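Long-range contacts in luciferase-like monooxygenase (Streptomyces bottropensis, PDB 4US5), which probably acts as a flavin-utilising monooxygenase of the bacterial luciferase family, incorporating oxygen from molecular oxygen into a substrate: residues V45-A50 against S83-L88; R104-I109 against A167-G172. All coordinates share one frame; numbering follows the deposited sequence.

Interaction 1: V45-A50 against S83-L88; sequences VAEHHA and SLYSPL. With NA (sodium ion), chain B; NA (sodium ion), chain C.
Glu47 and Leu84 mark the nearest approach of two backbones that stay well apart, their CA atoms 11.3 Å from each other. Residues 45-50 run out of strand 42-45 into a loop, while 83-88 pass from a 3-10 turn into helix 87-100, so side chains alone bridge the gap. Glu47 reaches over with CG anti to its backbone N (chi1 176°) and an extended chain. Tyr85 arrives from the opposite direction, and its OH donates to Glu47 OE2 at 2.6 Å, on the syn side but 34° out of the carboxylate plane. The anti lone pair of Glu47 OE2 takes the bond from His49 NE2, 2.6 Å long, so two donors fix the carboxylate from different sides. Leu84 CD1 lies 3.8 Å from His49 NE2, and Leu84 CB sits over one face of the Tyr85 ring. The other oxygen, Glu47 OE1, binds a sodium ion at 2.8 Å; Glu60 and a water share the ion. Leu81 N donates to OE1 as well. His49 ND1 bonds Glu92 of the neighbouring subunit. This buried His-carboxylate-tyrosine network joins loops at the C-terminal ends of two adjacent barrel strands, the end where TIM-barrel enzymes generally carry their active sites.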
ATOM      1  N   VAL D  45      -7.184 -10.060   2.531  1.00 21.81           N
ATOM      2  CA  VAL D  45      -5.877 -10.430   2.042  1.00 22.69           C
ATOM      3  C   VAL D  45      -4.949 -10.593   3.260  1.00 21.28           C
ATOM      4  O   VAL D  45      -4.889  -9.705   4.127  1.00 20.80           O
ATOM      5  CB  VAL D  45      -5.277  -9.340   1.105  1.00 24.00           C
ATOM      6  CG1 VAL D  45      -3.912  -9.777   0.578  1.00 22.98           C
ATOM      7  CG2 VAL D  45      -6.212  -9.064  -0.071  1.00 23.60           C
ATOM      8  N   ALA D  46      -4.304 -11.755   3.352  1.00 22.14           N
ATOM      9  CA  ALA D  46      -3.500 -12.107   4.505  1.00 23.72           C
ATOM     10  C   ALA D  46      -2.060 -11.648   4.308  1.00 26.77           C
ATOM     11  O   ALA D  46      -1.669 -11.286   3.204  1.00 34.87           O
ATOM     12  CB  ALA D  46      -3.535 -13.611   4.736  1.00 25.97           C
ATOM     13  N   GLU D  47      -1.323 -11.566   5.401  1.00 25.42           N
ATOM     14  CA  GLU D  47       0.060 -11.091   5.379  1.00 25.08           C
ATOM     15  C   GLU D  47       0.957 -12.257   5.693  1.00 24.50           C
ATOM     16  O   GLU D  47       0.843 -12.837   6.787  1.00 26.38           O
ATOM     17  CB  GLU D  47       0.245  -9.999   6.427  1.00 25.87           C
ATOM     18  CG  GLU D  47       1.672  -9.489   6.551  1.00 26.08           C
ATOM     19  CD  GLU D  47       1.779  -8.212   7.364  1.00 28.05           C
ATOM     20  OE1 GLU D  47       0.771  -7.457   7.479  1.00 29.09           O
ATOM     21  OE2 GLU D  47       2.909  -7.926   7.850  1.00 28.51           O
ATOM     22  N   HIS D  48       1.834 -12.591   4.747  1.00 23.87           N
ATOM     23  CA  HIS D  48       2.836 -13.652   4.915  1.00 24.19           C
ATOM     24  C   HIS D  48       4.181 -13.179   4.412  1.00 26.25           C
ATOM     25  O   HIS D  48       4.301 -12.738   3.254  1.00 25.73           O
ATOM     26  CB  HIS D  48       2.420 -14.898   4.136  1.00 23.86           C
ATOM     27  CG  HIS D  48       1.200 -15.565   4.698  1.00 27.97           C
ATOM     28  ND1 HIS D  48       1.253 -16.407   5.787  1.00 31.00           N
ATOM     29  CD2 HIS D  48      -0.110 -15.484   4.346  1.00 32.60           C
ATOM     30  CE1 HIS D  48       0.030 -16.812   6.089  1.00 35.04           C
ATOM     31  NE2 HIS D  48      -0.815 -16.276   5.222  1.00 33.50           N
ATOM     32  N   HIS D  49       5.209 -13.376   5.237  1.00 26.64           N
ATOM     33  CA  HIS D  49       6.559 -12.891   4.933  1.00 25.80           C
ATOM     34  C   HIS D  49       7.509 -14.022   4.614  1.00 28.66           C
ATOM     35  O   HIS D  49       7.490 -15.065   5.293  1.00 28.99           O
ATOM     36  CB  HIS D  49       7.088 -12.128   6.135  1.00 24.21           C
ATOM     37  CG  HIS D  49       6.320 -10.895   6.454  1.00 23.85           C
ATOM     38  ND1 HIS D  49       6.637  -9.684   5.897  1.00 23.74           N
ATOM     39  CD2 HIS D  49       5.327 -10.649   7.348  1.00 23.63           C
ATOM     40  CE1 HIS D  49       5.833  -8.755   6.370  1.00 24.44           C
ATOM     41  NE2 HIS D  49       5.018  -9.314   7.244  1.00 24.05           N
ATOM     42  N   ALA D  50       8.355 -13.815   3.615  1.00 26.04           N
ATOM     43  CA  ALA D  50       9.509 -14.694   3.363  1.00 30.94           C
ATOM     44  C   ALA D  50       9.125 -16.165   3.124  1.00 34.03           C
ATOM     45  O   ALA D  50       9.852 -17.087   3.534  1.00 31.73           O
ATOM     46  CB  ALA D  50      10.500 -14.600   4.513  1.00 30.91           C
ATOM     47  N   SER D  83       1.878  -5.932  15.383  1.00 35.10           N
ATOM     48  CA  SER D  83       3.045  -5.907  16.300  1.00 39.77           C
ATOM     49  C   SER D  83       4.336  -5.551  15.550  1.00 39.88           C
ATOM     50  O   SER D  83       5.315  -5.188  16.171  1.00 41.30           O
ATOM     51  CB  SER D  83       3.175  -7.194  17.130  1.00 38.94           C
ATOM     52  OG  SER D  83       3.563  -8.235  16.293  1.00 49.45           O
ATOM     53  N   LEU D  84       4.324  -5.607  14.215  1.00 36.94           N
ATOM     54  CA  LEU D  84       5.510  -5.265  13.416  1.00 31.89           C
ATOM     55  C   LEU D  84       5.603  -3.803  13.002  1.00 28.35           C
ATOM     56  O   LEU D  84       6.611  -3.423  12.418  1.00 27.39           O
ATOM     57  CB  LEU D  84       5.526  -6.061  12.125  1.00 36.32           C
ATOM     58  CG  LEU D  84       5.453  -7.566  12.211  1.00 41.91           C
ATOM     59  CD1 LEU D  84       5.404  -8.116  10.794  1.00 40.88           C
ATOM     60  CD2 LEU D  84       6.648  -8.105  12.984  1.00 42.78           C
ATOM     61  N   TYR D  85       4.540  -3.032  13.225  1.00 27.77           N
ATOM     62  CA  TYR D  85       4.392  -1.689  12.637  1.00 26.95           C
ATOM     63  C   TYR D  85       3.997  -0.658  13.631  1.00 25.59           C
ATOM     64  O   TYR D  85       3.386  -0.966  14.653  1.00 28.03           O
ATOM     65  CB  TYR D  85       3.319  -1.722  11.548  1.00 25.21           C
ATOM     66  CG  TYR D  85       3.575  -2.768  10.538  1.00 25.38           C
ATOM     67  CD1 TYR D  85       4.718  -2.730   9.743  1.00 25.79           C
ATOM     68  CD2 TYR D  85       2.720  -3.853  10.401  1.00 24.31           C
ATOM     69  CE1 TYR D  85       4.961  -3.712   8.795  1.00 25.28           C
ATOM     70  CE2 TYR D  85       2.963  -4.845   9.472  1.00 24.17           C
ATOM     71  CZ  TYR D  85       4.085  -4.797   8.694  1.00 23.47           C
ATOM     72  OH  TYR D  85       4.287  -5.760   7.746  1.00 22.45           O
ATOM     73  N   SER D  86       4.327   0.594  13.346  1.00 22.77           N
ATOM     74  CA  SER D  86       3.770   1.712  14.091  1.00 25.58           C
ATOM     75  C   SER D  86       2.273   1.736  13.900  1.00 27.25           C
ATOM     76  O   SER D  86       1.798   1.688  12.760  1.00 27.91           O
ATOM     77  CB  SER D  86       4.355   3.017  13.575  1.00 26.05           C
ATOM     78  OG  SER D  86       3.545   4.112  13.952  1.00 30.58           O
ATOM     79  N   PRO D  87       1.502   1.835  14.993  1.00 28.60           N
ATOM     80  CA  PRO D  87       0.060   1.953  14.799  1.00 28.87           C
ATOM     81  C   PRO D  87      -0.360   3.173  14.003  1.00 29.10           C
ATOM     82  O   PRO D  87      -1.412   3.151  13.364  1.00 27.96           O
ATOM     83  CB  PRO D  87      -0.495   1.992  16.242  1.00 31.83           C
ATOM     84  CG  PRO D  87       0.521   1.214  17.026  1.00 32.07           C
ATOM     85  CD  PRO D  87       1.844   1.611  16.419  1.00 31.12           C
ATOM     86  N   LEU D  88       0.407   4.259  14.081  1.00 26.93           N
ATOM     87  CA  LEU D  88       0.065   5.433  13.320  1.00 26.21           C
ATOM     88  C   LEU D  88       0.219   5.148  11.826  1.00 24.37           C
ATOM     89  O   LEU D  88      -0.614   5.572  11.024  1.00 27.84           O
ATOM     90  CB  LEU D  88       0.949   6.610  13.716  1.00 25.90           C
ATOM     91  CG  LEU D  88       0.774   7.861  12.876  1.00 27.40           C
ATOM     92  CD1 LEU D  88      -0.666   8.365  12.869  1.00 26.19           C
ATOM     93  CD2 LEU D  88       1.719   8.946  13.395  1.00 26.69           C
TER
HETATM   94 NA    NA B1338       1.194  -4.978   6.304  1.00 36.65          NA
HETATM   95 NA    NA C1339       5.678 -14.582   1.517  1.00 36.98          NA
HETATM   96  O   HOH W   1       1.485  -2.646   7.605  1.00 28.06           O

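Interaction 2: R104-I109 against A167-G172; sequences RIDLGI and ALWLLG. With P4G (1-ethoxy-2-(2-ethoxyethoxy)ethane), chain E.
Two neighbouring strands of the TIM barrel, 105-109 and 167-172, pair here in parallel, bridging Asp106 to Ala167 through Ile109 to Leu170, with their axes at 28°. Five backbone hydrogen bonds form the ladder, from Ala167 N to Ile105 O (2.9 Å) at one end to Leu171 N to Ile109 O (2.8 Å) at the other. On one face Leu107 and Leu168 lie side by side, Leu107 CG 3.7 Å from Leu168 CD1, and that methyl also reaches Ile109 CG1 at 4.3 Å. On the opposite face Asp106 and Trp169 point the same way, with carboxylate and indole planes 53° apart, but Asp106 OD1 and Trp169 NE1 remain 4.0 Å apart without bonding. Trp169 NE1 bonds a sulfonate oxygen of a buffer molecule, probably from the crystallisation liquor. The Asp106 carboxylate is instead gripped by Arg42, Arg74 and Trp44, whose ring also meets Trp169 edge-to-face. The bare CA of Gly108 leaves room for Leu171 CD1, which swings in to 3.7 Å from Gly108 CA. Leu107, Leu168, Ile109 and Leu170 face helices 87-100 and 137-147, while Asp106 and Trp169 face the barrel interior, as in the parallel beta/alpha wall of a TIM barrel.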
ATOM      1  N   ARG D 104     -15.744   0.925   2.551  1.00 22.73           N
ATOM      2  CA  ARG D 104     -15.647  -0.440   2.031  1.00 22.41           C
ATOM      3  C   ARG D 104     -14.510  -1.267   2.646  1.00 20.59           C
ATOM      4  O   ARG D 104     -14.344  -2.441   2.297  1.00 22.94           O
ATOM      5  CB  ARG D 104     -15.468  -0.418   0.528  1.00 23.26           C
ATOM      6  CG  ARG D 104     -16.698   0.081  -0.250  1.00 25.11           C
ATOM      7  CD  ARG D 104     -16.455  -0.009  -1.734  1.00 23.98           C
ATOM      8  NE  ARG D 104     -16.231  -1.373  -2.141  1.00 23.81           N
ATOM      9  CZ  ARG D 104     -15.467  -1.750  -3.157  1.00 24.27           C
ATOM     10  NH1 ARG D 104     -14.785  -0.855  -3.886  1.00 25.81           N
ATOM     11  NH2 ARG D 104     -15.331  -3.021  -3.423  1.00 22.45           N
ATOM     12  N   ILE D 105     -13.699  -0.650   3.503  1.00 22.26           N
ATOM     13  CA  ILE D 105     -12.393  -1.215   3.889  1.00 22.20           C
ATOM     14  C   ILE D 105     -12.447  -1.804   5.299  1.00 23.97           C
ATOM     15  O   ILE D 105     -12.933  -1.160   6.253  1.00 22.64           O
ATOM     16  CB  ILE D 105     -11.260  -0.137   3.844  1.00 22.62           C
ATOM     17  CG1 ILE D 105     -11.148   0.457   2.438  1.00 21.27           C
ATOM     18  CG2 ILE D 105      -9.929  -0.707   4.332  1.00 22.36           C
ATOM     19  CD1 ILE D 105     -10.866  -0.531   1.330  1.00 23.42           C
ATOM     20  N   ASP D 106     -11.946  -3.035   5.398  1.00 24.73           N
ATOM     21  CA  ASP D 106     -11.765  -3.719   6.653  1.00 25.11           C
ATOM     22  C   ASP D 106     -10.289  -3.707   7.045  1.00 26.87           C
ATOM     23  O   ASP D 106      -9.424  -4.013   6.236  1.00 25.65           O
ATOM     24  CB  ASP D 106     -12.184  -5.178   6.526  1.00 25.85           C
ATOM     25  CG  ASP D 106     -13.682  -5.371   6.344  1.00 25.39           C
ATOM     26  OD1 ASP D 106     -14.472  -4.456   6.695  1.00 23.67           O
ATOM     27  OD2 ASP D 106     -14.068  -6.487   5.886  1.00 26.39           O
ATOM     28  N   LEU D 107     -10.012  -3.289   8.270  1.00 23.96           N
ATOM     29  CA  LEU D 107      -8.690  -3.406   8.833  1.00 24.93           C
ATOM     30  C   LEU D 107      -8.695  -4.571   9.842  1.00 25.98           C
ATOM     31  O   LEU D 107      -8.880  -4.356  11.041  1.00 27.18           O
ATOM     32  CB  LEU D 107      -8.276  -2.125   9.511  1.00 25.11           C
ATOM     33  CG  LEU D 107      -6.929  -2.027  10.221  1.00 24.78           C
ATOM     34  CD1 LEU D 107      -5.810  -2.707   9.466  1.00 26.72           C
ATOM     35  CD2 LEU D 107      -6.586  -0.566  10.478  1.00 26.56           C
ATOM     36  N   GLY D 108      -8.511  -5.775   9.321  1.00 24.69           N
ATOM     37  CA  GLY D 108      -8.299  -6.934  10.153  1.00 28.04           C
ATOM     38  C   GLY D 108      -6.869  -6.951  10.657  1.00 27.93           C
ATOM     39  O   GLY D 108      -5.918  -6.740   9.893  1.00 25.16           O
ATOM     40  N   ILE D 109      -6.727  -7.189  11.963  1.00 28.62           N
ATOM     41  CA  ILE D 109      -5.421  -7.208  12.651  1.00 28.53           C
ATOM     42  C   ILE D 109      -5.161  -8.615  13.128  1.00 30.31           C
ATOM     43  O   ILE D 109      -6.045  -9.221  13.733  1.00 34.20           O
ATOM     44  CB  ILE D 109      -5.474  -6.302  13.891  1.00 30.14           C
ATOM     45  CG1 ILE D 109      -5.707  -4.861  13.465  1.00 31.74           C
ATOM     46  CG2 ILE D 109      -4.191  -6.424  14.732  1.00 32.95           C
ATOM     47  CD1 ILE D 109      -4.657  -4.339  12.502  1.00 32.31           C
ATOM     48  N   ALA D 167     -13.153  -0.543   9.072  1.00 29.15           N
ATOM     49  CA  ALA D 167     -13.753  -1.379  10.121  1.00 28.61           C
ATOM     50  C   ALA D 167     -12.697  -2.268  10.713  1.00 29.11           C
ATOM     51  O   ALA D 167     -12.106  -3.106  10.017  1.00 26.23           O
ATOM     52  CB  ALA D 167     -14.890  -2.208   9.548  1.00 27.35           C
ATOM     53  N   LEU D 168     -12.450  -2.078  12.001  1.00 31.11           N
ATOM     54  CA  LEU D 168     -11.458  -2.825  12.744  1.00 34.19           C
ATOM     55  C   LEU D 168     -11.979  -4.238  13.104  1.00 35.06           C
ATOM     56  O   LEU D 168     -13.081  -4.391  13.655  1.00 35.70           O
ATOM     57  CB  LEU D 168     -11.097  -2.024  14.013  1.00 36.91           C
ATOM     58  CG  LEU D 168      -9.691  -2.055  14.565  1.00 40.43           C
ATOM     59  CD1 LEU D 168      -8.651  -1.719  13.515  1.00 42.21           C
ATOM     60  CD2 LEU D 168      -9.598  -1.064  15.737  1.00 42.48           C
ATOM     61  N   TRP D 169     -11.198  -5.248  12.752  1.00 34.08           N
ATOM     62  CA  TRP D 169     -11.479  -6.635  13.084  1.00 31.73           C
ATOM     63  C   TRP D 169     -10.259  -7.240  13.741  1.00 32.73           C
ATOM     64  O   TRP D 169      -9.117  -6.945  13.371  1.00 32.75           O
ATOM     65  CB  TRP D 169     -11.788  -7.456  11.815  1.00 30.40           C
ATOM     66  CG  TRP D 169     -13.162  -7.257  11.264  1.00 32.98           C
ATOM     67  CD1 TRP D 169     -13.598  -6.203  10.524  1.00 32.80           C
ATOM     68  CD2 TRP D 169     -14.272  -8.147  11.384  1.00 34.35           C
ATOM     69  NE1 TRP D 169     -14.894  -6.383  10.166  1.00 33.68           N
ATOM     70  CE2 TRP D 169     -15.343  -7.565  10.693  1.00 33.72           C
ATOM     71  CE3 TRP D 169     -14.465  -9.378  12.016  1.00 33.18           C
ATOM     72  CZ2 TRP D 169     -16.589  -8.153  10.621  1.00 36.36           C
ATOM     73  CZ3 TRP D 169     -15.713  -9.973  11.944  1.00 33.44           C
ATOM     74  CH2 TRP D 169     -16.761  -9.364  11.249  1.00 37.58           C
ATOM     75  N   LEU D 170     -10.483  -8.116  14.709  1.00 34.93           N
ATOM     76  CA  LEU D 170      -9.393  -8.866  15.308  1.00 33.98           C
ATOM     77  C   LEU D 170      -9.471 -10.282  14.821  1.00 35.22           C
ATOM     78  O   LEU D 170     -10.530 -10.928  14.925  1.00 34.57           O
ATOM     79  CB  LEU D 170      -9.450  -8.811  16.845  1.00 38.14           C
ATOM     80  CG  LEU D 170      -8.302  -9.547  17.551  1.00 41.49           C
ATOM     81  CD1 LEU D 170      -6.947  -9.038  17.085  1.00 40.26           C
ATOM     82  CD2 LEU D 170      -8.418  -9.382  19.056  1.00 44.48           C
ATOM     83  N   LEU D 171      -8.365 -10.765  14.257  1.00 30.48           N
ATOM     84  CA  LEU D 171      -8.235 -12.142  13.836  1.00 32.10           C
ATOM     85  C   LEU D 171      -7.470 -12.867  14.908  1.00 37.01           C
ATOM     86  O   LEU D 171      -6.444 -12.385  15.393  1.00 31.53           O
ATOM     87  CB  LEU D 171      -7.471 -12.273  12.539  1.00 32.96           C
ATOM     88  CG  LEU D 171      -8.273 -11.971  11.275  1.00 35.15           C
ATOM     89  CD1 LEU D 171      -8.620 -10.485  11.177  1.00 34.71           C
ATOM     90  CD2 LEU D 171      -7.500 -12.448  10.054  1.00 38.13           C
ATOM     91  N   GLY D 172      -7.961 -14.024  15.305  1.00 40.42           N
ATOM     92  CA  GLY D 172      -7.254 -14.795  16.317  1.00 41.55           C
ATOM     93  C   GLY D 172      -7.300 -16.255  16.040  1.00 39.10           C
ATOM     94  O   GLY D 172      -8.059 -16.733  15.178  1.00 35.95           O
TER
HETATM   95  C8  P4G E1342     -11.445   1.887 -11.267  1.00 55.36           C
HETATM   96  C7  P4G E1342     -12.371   2.674 -10.341  1.00 56.75           C
HETATM   97  O4  P4G E1342     -12.686   1.957  -9.130  1.00 54.49           O
HETATM   98  C6  P4G E1342     -12.407   2.586  -7.840  1.00 50.17           C
HETATM   99  C5  P4G E1342     -13.229   3.854  -7.517  1.00 59.17           C
HETATM  100  O3  P4G E1342     -13.521   3.961  -6.104  1.00 62.06           O
HETATM  101  C4  P4G E1342     -14.195   5.180  -5.735  1.00 66.18           C
HETATM  102  C3  P4G E1342     -15.365   4.917  -4.778  1.00 65.07           C
HETATM  103  O2  P4G E1342     -14.974   3.972  -3.771  1.00 63.09           O
HETATM  104  C2  P4G E1342     -15.731   2.761  -3.696  1.00 48.24           C
HETATM  105  C1  P4G E1342     -15.440   1.891  -4.898  1.00 48.21           C

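Overall arrangement
Strand 74-81 ties the two contacts together. It pairs with strand 42-45, from which the 45-50 loop of interaction 1 departs, and on its other edge with strand 105-110 of interaction 2. Along the chain, helix 87-100 starts within 83-88 and leads to strand 105-110, completing a beta-alpha-beta crossover, and its Val90 and Phe94 pack on Leu107. The centres of the contacts lie about 13 Å apart and their nearest atoms about 6 Å, so they do not touch. Interaction 1 holds its sodium-linked network at the C-terminal ends of the strands. Interaction 2 runs along the barrel wall to Arg104 at the N-terminal end, where the bound polyether lies beside the Arg104 side chain.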